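SusD homolog (Bacteroides thetaiotaomicron, PDB 4MRU) probably binds glycans, perhaps mucin O-glycans, as a SusD-like outer-membrane lipoprotein with a TPR-like helical fold. Local coordinates at residues N146-R158 against N472-E486. Residues are numbered along the deposited sequence; the frame is centred on the assembly and turned at random.
Sequences NAAYDSQKDVYMR and NSFHLNNAINVLIKE
At the N-terminus of helix 152-173 in this TPR-like fold, the first-turn backbone N-H groups of Gln-152 and Lys-153 are met by the carboxylate of Glu-486, which comes from helix 473-486, more than 300 residues on. Glu-486 OE1 accepts from Gln-152 N at 2.9 Å, on its syn side but somewhat out of the carboxylate plane, while OE2 takes Lys-153 N at 3.0 Å through its syn lone pair in a nearly straight bond (168°). Ser-151, the N-cap, completes the helix start: its OG accepts from Asp-154 N, and its CB packs against Val-482 CG1 at 3.6 Å.

Upstream, the extended residues 146-151 run along helix 473-486. With CG anti to the carbonyl carbon (chi1 -69°), the ring of Tyr-149 is carried beside its own backbone N and lays one face over the methyl of Ala-479, a CH-pi contact with CB 3.5 Å from the ring centroid. Leu-476 CD1 lies alongside the phenol end, whose OH bonds to Glu-468 in helix 466-471. A water joins Tyr-149 N to His-475 O. The His-475 imidazole lays one face over the peptide between Ala-147 and Ala-148, with Ala-148 N above the ring centre. Beside it, Asn-472 ND2 donates to Ala-147 O at 3.2 Å, in its own amide plane, and also bonds to Glu-468; Asn-472 OD1 accepts only weakly from Asn-146 N.

A glutamine in place of Glu-486 would probably leave one of the two amides without its acceptor and take away the negative charge facing the helix N-terminus. Together the Ser-151 cap and the Glu-486 carboxylate give the N-H groups of Gln-152, Lys-153 and Asp-154 side-chain acceptors, and the carboxylate's charge probably interacts favourably with the helix dipole, joining two helices that are far apart in sequence.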
ATOM      1  N   ASN A 146      -4.777  20.266  18.406  1.00 57.52           N
ATOM      2  CA  ASN A 146      -4.198  18.965  18.728  1.00 45.11           C
ATOM      3  C   ASN A 146      -2.626  18.937  18.922  1.00 38.81           C
ATOM      4  O   ASN A 146      -2.136  19.687  19.738  1.00 43.54           O
ATOM      5  CB  ASN A 146      -4.669  17.969  17.692  1.00 44.94           C
ATOM      6  CG  ASN A 146      -4.901  16.623  18.281  1.00 52.46           C
ATOM      7  OD1 ASN A 146      -4.413  16.341  19.370  1.00 49.24           O
ATOM      8  ND2 ASN A 146      -5.665  15.779  17.582  1.00 58.11           N
ATOM      9  N   ALA A 147      -1.844  18.109  18.207  1.00 35.38           N
ATOM     10  CA  ALA A 147      -0.426  17.863  18.576  1.00 34.48           C
ATOM     11  C   ALA A 147       0.631  18.299  17.539  1.00 30.15           C
ATOM     12  O   ALA A 147       0.332  18.518  16.371  1.00 25.84           O
ATOM     13  CB  ALA A 147      -0.237  16.377  18.878  1.00 44.76           C
ATOM     14  N   ALA A 148       1.874  18.401  17.997  1.00 27.11           N
ATOM     15  CA  ALA A 148       3.001  18.761  17.168  1.00 30.74           C
ATOM     16  C   ALA A 148       3.338  17.630  16.244  1.00 27.03           C
ATOM     17  O   ALA A 148       3.195  16.449  16.614  1.00 22.22           O
ATOM     18  CB  ALA A 148       4.225  19.098  18.035  1.00 29.66           C
ATOM     19  N   TYR A 149       3.860  17.984  15.075  1.00 23.33           N
ATOM     20  CA  TYR A 149       4.220  16.988  14.064  1.00 23.05           C
ATOM     21  C   TYR A 149       5.694  16.625  14.098  1.00 20.60           C
ATOM     22  O   TYR A 149       6.512  17.464  14.350  1.00 25.41           O
ATOM     23  CB  TYR A 149       3.952  17.531  12.666  1.00 22.04           C
ATOM     24  CG  TYR A 149       2.529  17.740  12.235  1.00 23.08           C
ATOM     25  CD1 TYR A 149       1.631  18.450  12.994  1.00 23.25           C
ATOM     26  CD2 TYR A 149       2.101  17.286  10.971  1.00 26.08           C
ATOM     27  CE1 TYR A 149       0.343  18.654  12.572  1.00 24.82           C
ATOM     28  CE2 TYR A 149       0.837  17.525  10.531  1.00 24.23           C
ATOM     29  CZ  TYR A 149      -0.048  18.197  11.342  1.00 26.70           C
ATOM     30  OH  TYR A 149      -1.333  18.467  10.922  1.00 26.68           O
ATOM     31  N   ASP A 150       6.027  15.359  13.866  1.00 22.09           N
ATOM     32  CA  ASP A 150       7.408  14.953  13.651  1.00 20.95           C
ATOM     33  C   ASP A 150       7.742  14.994  12.162  1.00 22.86           C
ATOM     34  O   ASP A 150       6.905  14.686  11.320  1.00 21.23           O
ATOM     35  CB  ASP A 150       7.675  13.537  14.103  1.00 22.51           C
ATOM     36  CG  ASP A 150       7.478  13.302  15.621  1.00 25.70           C
ATOM     37  OD1 ASP A 150       7.383  14.254  16.410  1.00 28.44           O
ATOM     38  OD2 ASP A 150       7.412  12.094  15.986  1.00 26.85           O
ATOM     39  N   SER A 151       9.003  15.259  11.855  1.00 20.66           N
ATOM     40  CA  SER A 151       9.480  15.069  10.497  1.00 20.22           C
ATOM     41  C   SER A 151       9.316  13.609  10.070  1.00 20.69           C
ATOM     42  O   SER A 151       9.350  12.701  10.895  1.00 19.87           O
ATOM     43  CB  SER A 151      10.927  15.523  10.357  1.00 21.96           C
ATOM     44  OG  SER A 151      11.845  14.628  10.945  1.00 24.19           O
ATOM     45  N   GLN A 152       9.136  13.374   8.762  1.00 21.91           N
ATOM     46  CA  GLN A 152       9.027  11.991   8.313  1.00 20.62           C
ATOM     47  C   GLN A 152      10.285  11.212   8.699  1.00 18.93           C
ATOM     48  O   GLN A 152      10.196  10.047   9.124  1.00 19.20           O
ATOM     49  CB  GLN A 152       8.804  11.889   6.823  1.00 19.87           C
ATOM     50  CG  GLN A 152       8.665  10.475   6.316  1.00 18.77           C
ATOM     51  CD  GLN A 152       8.333  10.401   4.830  1.00 19.00           C
ATOM     52  OE1 GLN A 152       9.190  10.630   3.985  1.00 20.94           O
ATOM     53  NE2 GLN A 152       7.081  10.069   4.504  1.00 19.12           N
ATOM     54  N   LYS A 153      11.445  11.846   8.605  1.00 20.31           N
ATOM     55  CA  LYS A 153      12.685  11.152   9.003  1.00 21.11           C
ATOM     56  C   LYS A 153      12.607  10.713  10.463  1.00 19.30           C
ATOM     57  O   LYS A 153      12.987   9.577  10.808  1.00 21.16           O
ATOM     58  CB  LYS A 153      13.916  12.034   8.778  1.00 25.87           C
ATOM     59  CG  LYS A 153      15.206  11.341   9.175  1.00 32.38           C
ATOM     60  CD  LYS A 153      16.412  12.231   9.236  1.00 40.78           C
ATOM     61  CE  LYS A 153      17.260  12.259   7.973  1.00 57.75           C
ATOM     62  NZ  LYS A 153      18.684  12.543   8.335  1.00 67.97           N
ATOM     63  N   ASP A 154      12.164  11.611  11.318  1.00 20.64           N
ATOM     64  CA  ASP A 154      12.050  11.298  12.752  1.00 25.89           C
ATOM     65  C   ASP A 154      10.958  10.283  13.023  1.00 23.00           C
ATOM     66  O   ASP A 154      11.093   9.448  13.946  1.00 22.71           O
ATOM     67  CB  ASP A 154      11.815  12.559  13.583  1.00 26.83           C
ATOM     68  CG  ASP A 154      13.086  13.422  13.712  1.00 32.90           C
ATOM     69  OD1 ASP A 154      14.208  12.959  13.449  1.00 31.92           O
ATOM     70  OD2 ASP A 154      12.939  14.562  14.114  1.00 31.68           O
ATOM     71  N   VAL A 155       9.894  10.302  12.232  1.00 19.59           N
ATOM     72  CA  VAL A 155       8.917   9.234  12.386  1.00 19.78           C
ATOM     73  C   VAL A 155       9.534   7.860  12.079  1.00 21.26           C
ATOM     74  O   VAL A 155       9.365   6.929  12.870  1.00 19.65           O
ATOM     75  CB  VAL A 155       7.679   9.447  11.527  1.00 21.25           C
ATOM     76  CG1 VAL A 155       6.736   8.278  11.684  1.00 23.65           C
ATOM     77  CG2 VAL A 155       6.957  10.713  11.965  1.00 22.69           C
ATOM     78  N   TYR A 156      10.197   7.716  10.922  1.00 20.29           N
ATOM     79  CA  TYR A 156      10.800   6.432  10.539  1.00 21.61           C
ATOM     80  C   TYR A 156      11.835   5.987  11.570  1.00 20.05           C
ATOM     81  O   TYR A 156      11.835   4.837  12.002  1.00 20.21           O
ATOM     82  CB  TYR A 156      11.414   6.529   9.146  1.00 22.26           C
ATOM     83  CG  TYR A 156      10.513   6.030   8.059  1.00 21.45           C
ATOM     84  CD1 TYR A 156       9.484   6.819   7.533  1.00 21.41           C
ATOM     85  CD2 TYR A 156      10.657   4.739   7.548  1.00 21.45           C
ATOM     86  CE1 TYR A 156       8.662   6.312   6.526  1.00 20.20           C
ATOM     87  CE2 TYR A 156       9.809   4.239   6.576  1.00 22.15           C
ATOM     88  CZ  TYR A 156       8.808   5.025   6.075  1.00 20.80           C
ATOM     89  OH  TYR A 156       7.993   4.520   5.062  1.00 21.54           O
HETATM   90  N   MSE A 157      12.674   6.890  12.050  1.00 20.59           N
HETATM   91  CA  MSE A 157      13.739   6.454  12.975  0.50 23.98           C
HETATM   92  C   MSE A 157      13.124   5.999  14.298  1.00 22.05           C
HETATM   93  O   MSE A 157      13.589   5.021  14.912  1.00 22.96           O
HETATM   94  CB  MSE A 157      14.758   7.562  13.160  0.50 25.48           C
HETATM   95  CG  MSE A 157      15.584   7.811  11.877  0.50 31.62           C
HETATM   96 SE   MSE A 157      15.747   6.327  10.560  0.38 43.43          SE
HETATM   97  CE  MSE A 157      15.176   7.542   9.128  0.50 52.81           C
ATOM     98  N   ARG A 158      12.067   6.666  14.747  1.00 22.78           N
ATOM     99  CA  ARG A 158      11.398   6.288  15.965  1.00 21.89           C
ATOM    100  C   ARG A 158      10.676   4.956  15.786  1.00 22.08           C
ATOM    101  O   ARG A 158      10.758   4.089  16.641  1.00 19.03           O
ATOM    102  CB  ARG A 158      10.445   7.414  16.441  1.00 24.66           C
ATOM    103  CG  ARG A 158       9.681   7.085  17.735  1.00 28.05           C
ATOM    104  CD  ARG A 158      10.591   6.860  18.941  1.00 31.79           C
ATOM    105  NE  ARG A 158      10.960   8.119  19.553  1.00 51.63           N
ATOM    106  CZ  ARG A 158      10.283   8.701  20.542  1.00 56.93           C
ATOM    107  NH1 ARG A 158       9.202   8.130  21.064  1.00 65.42           N
ATOM    108  NH2 ARG A 158      10.690   9.867  21.017  1.00 70.77           N
ATOM    109  N   ASN A 472      -5.611  23.334  14.572  1.00 28.30           N
ATOM    110  CA  ASN A 472      -4.241  22.991  14.994  1.00 25.02           C
ATOM    111  C   ASN A 472      -3.183  23.821  14.257  1.00 23.26           C
ATOM    112  O   ASN A 472      -2.142  23.310  13.873  1.00 20.69           O
ATOM    113  CB  ASN A 472      -4.024  21.482  14.807  1.00 23.47           C
ATOM    114  CG  ASN A 472      -2.832  20.946  15.579  1.00 26.74           C
ATOM    115  OD1 ASN A 472      -2.465  21.485  16.627  1.00 29.37           O
ATOM    116  ND2 ASN A 472      -2.273  19.828  15.108  1.00 23.92           N
ATOM    117  N   SER A 473      -3.464  25.113  14.101  1.00 21.93           N
ATOM    118  CA  SER A 473      -2.768  25.963  13.138  1.00 23.67           C
ATOM    119  C   SER A 473      -1.302  26.276  13.521  1.00 23.07           C
ATOM    120  O   SER A 473      -0.431  26.335  12.638  1.00 23.13           O
ATOM    121  CB  SER A 473      -3.514  27.287  12.932  1.00 25.57           C
ATOM    122  OG  SER A 473      -3.566  28.014  14.132  1.00 33.39           O
ATOM    123  N   PHE A 474      -0.996  26.420  14.804  1.00 24.09           N
ATOM    124  CA  PHE A 474       0.421  26.554  15.225  1.00 23.01           C
ATOM    125  C   PHE A 474       1.277  25.318  14.806  1.00 24.57           C
ATOM    126  O   PHE A 474       2.315  25.432  14.114  1.00 23.46           O
ATOM    127  CB  PHE A 474       0.477  26.815  16.729  1.00 27.88           C
ATOM    128  CG  PHE A 474       1.867  27.005  17.272  1.00 25.56           C
ATOM    129  CD1 PHE A 474       2.615  25.902  17.650  1.00 23.88           C
ATOM    130  CD2 PHE A 474       2.417  28.281  17.438  1.00 26.99           C
ATOM    131  CE1 PHE A 474       3.896  26.045  18.153  1.00 24.08           C
ATOM    132  CE2 PHE A 474       3.689  28.432  17.963  1.00 27.15           C
ATOM    133  CZ  PHE A 474       4.431  27.302  18.318  1.00 26.22           C
ATOM    134  N   HIS A 475       0.840  24.148  15.240  1.00 23.35           N
ATOM    135  CA  HIS A 475       1.521  22.903  14.895  1.00 24.45           C
ATOM    136  C   HIS A 475       1.496  22.638  13.369  1.00 22.62           C
ATOM    137  O   HIS A 475       2.513  22.239  12.776  1.00 22.05           O
ATOM    138  CB  HIS A 475       0.904  21.752  15.647  1.00 24.94           C
ATOM    139  CG  HIS A 475       1.124  21.810  17.127  1.00 27.02           C
ATOM    140  ND1 HIS A 475       2.360  22.058  17.685  1.00 26.16           N
ATOM    141  CD2 HIS A 475       0.278  21.600  18.166  1.00 27.40           C
ATOM    142  CE1 HIS A 475       2.264  21.997  19.004  1.00 29.66           C
ATOM    143  NE2 HIS A 475       1.015  21.720  19.321  1.00 27.57           N
ATOM    144  N   LEU A 476       0.366  22.877  12.741  1.00 21.32           N
ATOM    145  CA  LEU A 476       0.292  22.652  11.306  1.00 22.80           C
ATOM    146  C   LEU A 476       1.290  23.566  10.544  1.00 24.29           C
ATOM    147  O   LEU A 476       2.010  23.104   9.659  1.00 24.26           O
ATOM    148  CB  LEU A 476      -1.128  22.852  10.807  1.00 24.53           C
ATOM    149  CG  LEU A 476      -1.181  22.824   9.284  1.00 26.38           C
ATOM    150  CD1 LEU A 476      -0.951  21.391   8.801  1.00 24.55           C
ATOM    151  CD2 LEU A 476      -2.481  23.385   8.780  1.00 28.87           C
ATOM    152  N   ASN A 477       1.351  24.840  10.921  1.00 27.50           N
ATOM    153  CA  ASN A 477       2.274  25.765  10.284  1.00 30.70           C
ATOM    154  C   ASN A 477       3.750  25.294  10.352  1.00 25.55           C
ATOM    155  O   ASN A 477       4.488  25.358   9.352  1.00 24.88           O
ATOM    156  CB  ASN A 477       2.132  27.170  10.887  1.00 32.97           C
ATOM    157  CG  ASN A 477       3.072  28.146  10.247  1.00 35.44           C
ATOM    158  OD1 ASN A 477       2.896  28.504   9.092  1.00 45.22           O
ATOM    159  ND2 ASN A 477       4.131  28.518  10.973  1.00 34.27           N
ATOM    160  N   ASN A 478       4.170  24.842  11.535  1.00 25.34           N
ATOM    161  CA  ASN A 478       5.498  24.247  11.705  1.00 24.52           C
ATOM    162  C   ASN A 478       5.649  22.975  10.874  1.00 24.93           C
ATOM    163  O   ASN A 478       6.687  22.758  10.265  1.00 23.35           O
ATOM    164  CB  ASN A 478       5.801  23.967  13.203  1.00 24.12           C
ATOM    165  CG  ASN A 478       5.992  25.251  13.989  1.00 30.73           C
ATOM    166  OD1 ASN A 478       6.467  26.255  13.443  1.00 29.74           O
ATOM    167  ND2 ASN A 478       5.619  25.246  15.277  1.00 31.29           N
ATOM    168  N   ALA A 479       4.598  22.150  10.820  1.00 23.78           N
ATOM    169  CA  ALA A 479       4.640  20.936  10.005  1.00 23.39           C
ATOM    170  C   ALA A 479       4.934  21.251   8.531  1.00 25.87           C
ATOM    171  O   ALA A 479       5.714  20.556   7.871  1.00 20.96           O
ATOM    172  CB  ALA A 479       3.349  20.176  10.108  1.00 26.32           C
ATOM    173  N   ILE A 480       4.288  22.289   8.015  1.00 22.40           N
ATOM    174  CA  ILE A 480       4.432  22.591   6.586  1.00 23.47           C
ATOM    175  C   ILE A 480       5.845  23.083   6.330  1.00 24.27           C
ATOM    176  O   ILE A 480       6.432  22.725   5.337  1.00 23.38           O
ATOM    177  CB  ILE A 480       3.421  23.614   6.128  1.00 21.66           C
ATOM    178  CG1 ILE A 480       2.025  22.969   6.190  1.00 21.05           C
ATOM    179  CG2 ILE A 480       3.749  24.058   4.732  1.00 21.69           C
ATOM    180  CD1 ILE A 480       0.893  23.930   5.994  1.00 23.65           C
ATOM    181  N   ASN A 481       6.402  23.842   7.267  1.00 21.60           N
ATOM    182  CA  ASN A 481       7.799  24.241   7.187  1.00 24.48           C
ATOM    183  C   ASN A 481       8.778  23.075   7.193  1.00 21.57           C
ATOM    184  O   ASN A 481       9.713  23.089   6.400  1.00 22.24           O
ATOM    185  CB  ASN A 481       8.138  25.264   8.292  1.00 28.63           C
ATOM    186  CG  ASN A 481       7.540  26.637   7.991  1.00 36.04           C
ATOM    187  OD1 ASN A 481       7.133  26.913   6.870  1.00 44.90           O
ATOM    188  ND2 ASN A 481       7.431  27.466   8.997  1.00 37.88           N
ATOM    189  N   VAL A 482       8.501  22.056   8.008  1.00 20.22           N
ATOM    190  CA  VAL A 482       9.265  20.825   8.053  1.00 21.42           C
ATOM    191  C   VAL A 482       9.119  20.025   6.761  1.00 21.13           C
ATOM    192  O   VAL A 482      10.115  19.581   6.216  1.00 20.12           O
ATOM    193  CB  VAL A 482       8.874  19.943   9.279  1.00 22.57           C
ATOM    194  CG1 VAL A 482       9.529  18.581   9.214  1.00 21.84           C
ATOM    195  CG2 VAL A 482       9.279  20.661  10.565  1.00 28.50           C
ATOM    196  N   LEU A 483       7.897  19.921   6.231  1.00 19.34           N
ATOM    197  CA  LEU A 483       7.676  19.287   4.930  1.00 17.75           C
ATOM    198  C   LEU A 483       8.502  19.940   3.834  1.00 17.38           C
ATOM    199  O   LEU A 483       9.177  19.250   3.055  1.00 17.46           O
ATOM    200  CB  LEU A 483       6.184  19.375   4.582  1.00 18.69           C
ATOM    201  CG  LEU A 483       5.731  18.916   3.212  1.00 17.81           C
ATOM    202  CD1 LEU A 483       5.749  17.402   3.121  1.00 19.81           C
ATOM    203  CD2 LEU A 483       4.313  19.405   2.953  1.00 18.62           C
ATOM    204  N   ILE A 484       8.476  21.280   3.793  1.00 18.50           N
ATOM    205  CA  ILE A 484       9.276  22.043   2.814  1.00 17.57           C
ATOM    206  C   ILE A 484      10.783  21.793   2.965  1.00 22.23           C
ATOM    207  O   ILE A 484      11.444  21.487   1.962  1.00 23.93           O
ATOM    208  CB  ILE A 484       8.975  23.527   2.885  1.00 18.69           C
ATOM    209  CG1 ILE A 484       7.500  23.818   2.481  1.00 17.95           C
ATOM    210  CG2 ILE A 484       9.917  24.344   1.991  1.00 21.68           C
ATOM    211  CD1 ILE A 484       7.041  25.207   2.826  1.00 20.46           C
ATOM    212  N   LYS A 485      11.303  21.836   4.199  1.00 20.92           N
ATOM    213  CA  LYS A 485      12.715  21.643   4.444  1.00 24.32           C
ATOM    214  C   LYS A 485      13.210  20.220   4.118  1.00 27.89           C
ATOM    215  O   LYS A 485      14.326  20.050   3.596  1.00 24.76           O
ATOM    216  CB  LYS A 485      13.043  21.976   5.909  1.00 28.89           C
ATOM    217  CG  LYS A 485      13.192  23.471   6.186  1.00 51.55           C
ATOM    218  CD  LYS A 485      13.650  23.768   7.619  1.00 62.09           C
ATOM    219  CE  LYS A 485      15.164  23.606   7.777  1.00 77.85           C
ATOM    220  NZ  LYS A 485      15.724  24.151   9.051  1.00 75.36           N
ATOM    221  N   GLU A 486      12.396  19.216   4.444  1.00 25.23           N
ATOM    222  CA  GLU A 486      12.691  17.815   4.164  1.00 23.24           C
ATOM    223  C   GLU A 486      12.591  17.389   2.701  1.00 22.60           C
ATOM    224  O   GLU A 486      13.041  16.298   2.371  1.00 23.45           O
ATOM    225  CB  GLU A 486      11.693  16.885   4.862  1.00 29.45           C
ATOM    226  CG  GLU A 486      11.822  16.709   6.334  1.00 36.90           C
ATOM    227  CD  GLU A 486      11.092  15.441   6.803  1.00 29.44           C
ATOM    228  OE1 GLU A 486       9.824  15.337   6.717  1.00 22.64           O
ATOM    229  OE2 GLU A 486      11.818  14.573   7.295  1.00 33.51           O
TER
HETATM  230  O   HOH W   1       4.256  20.614  14.389  1.00 22.06           O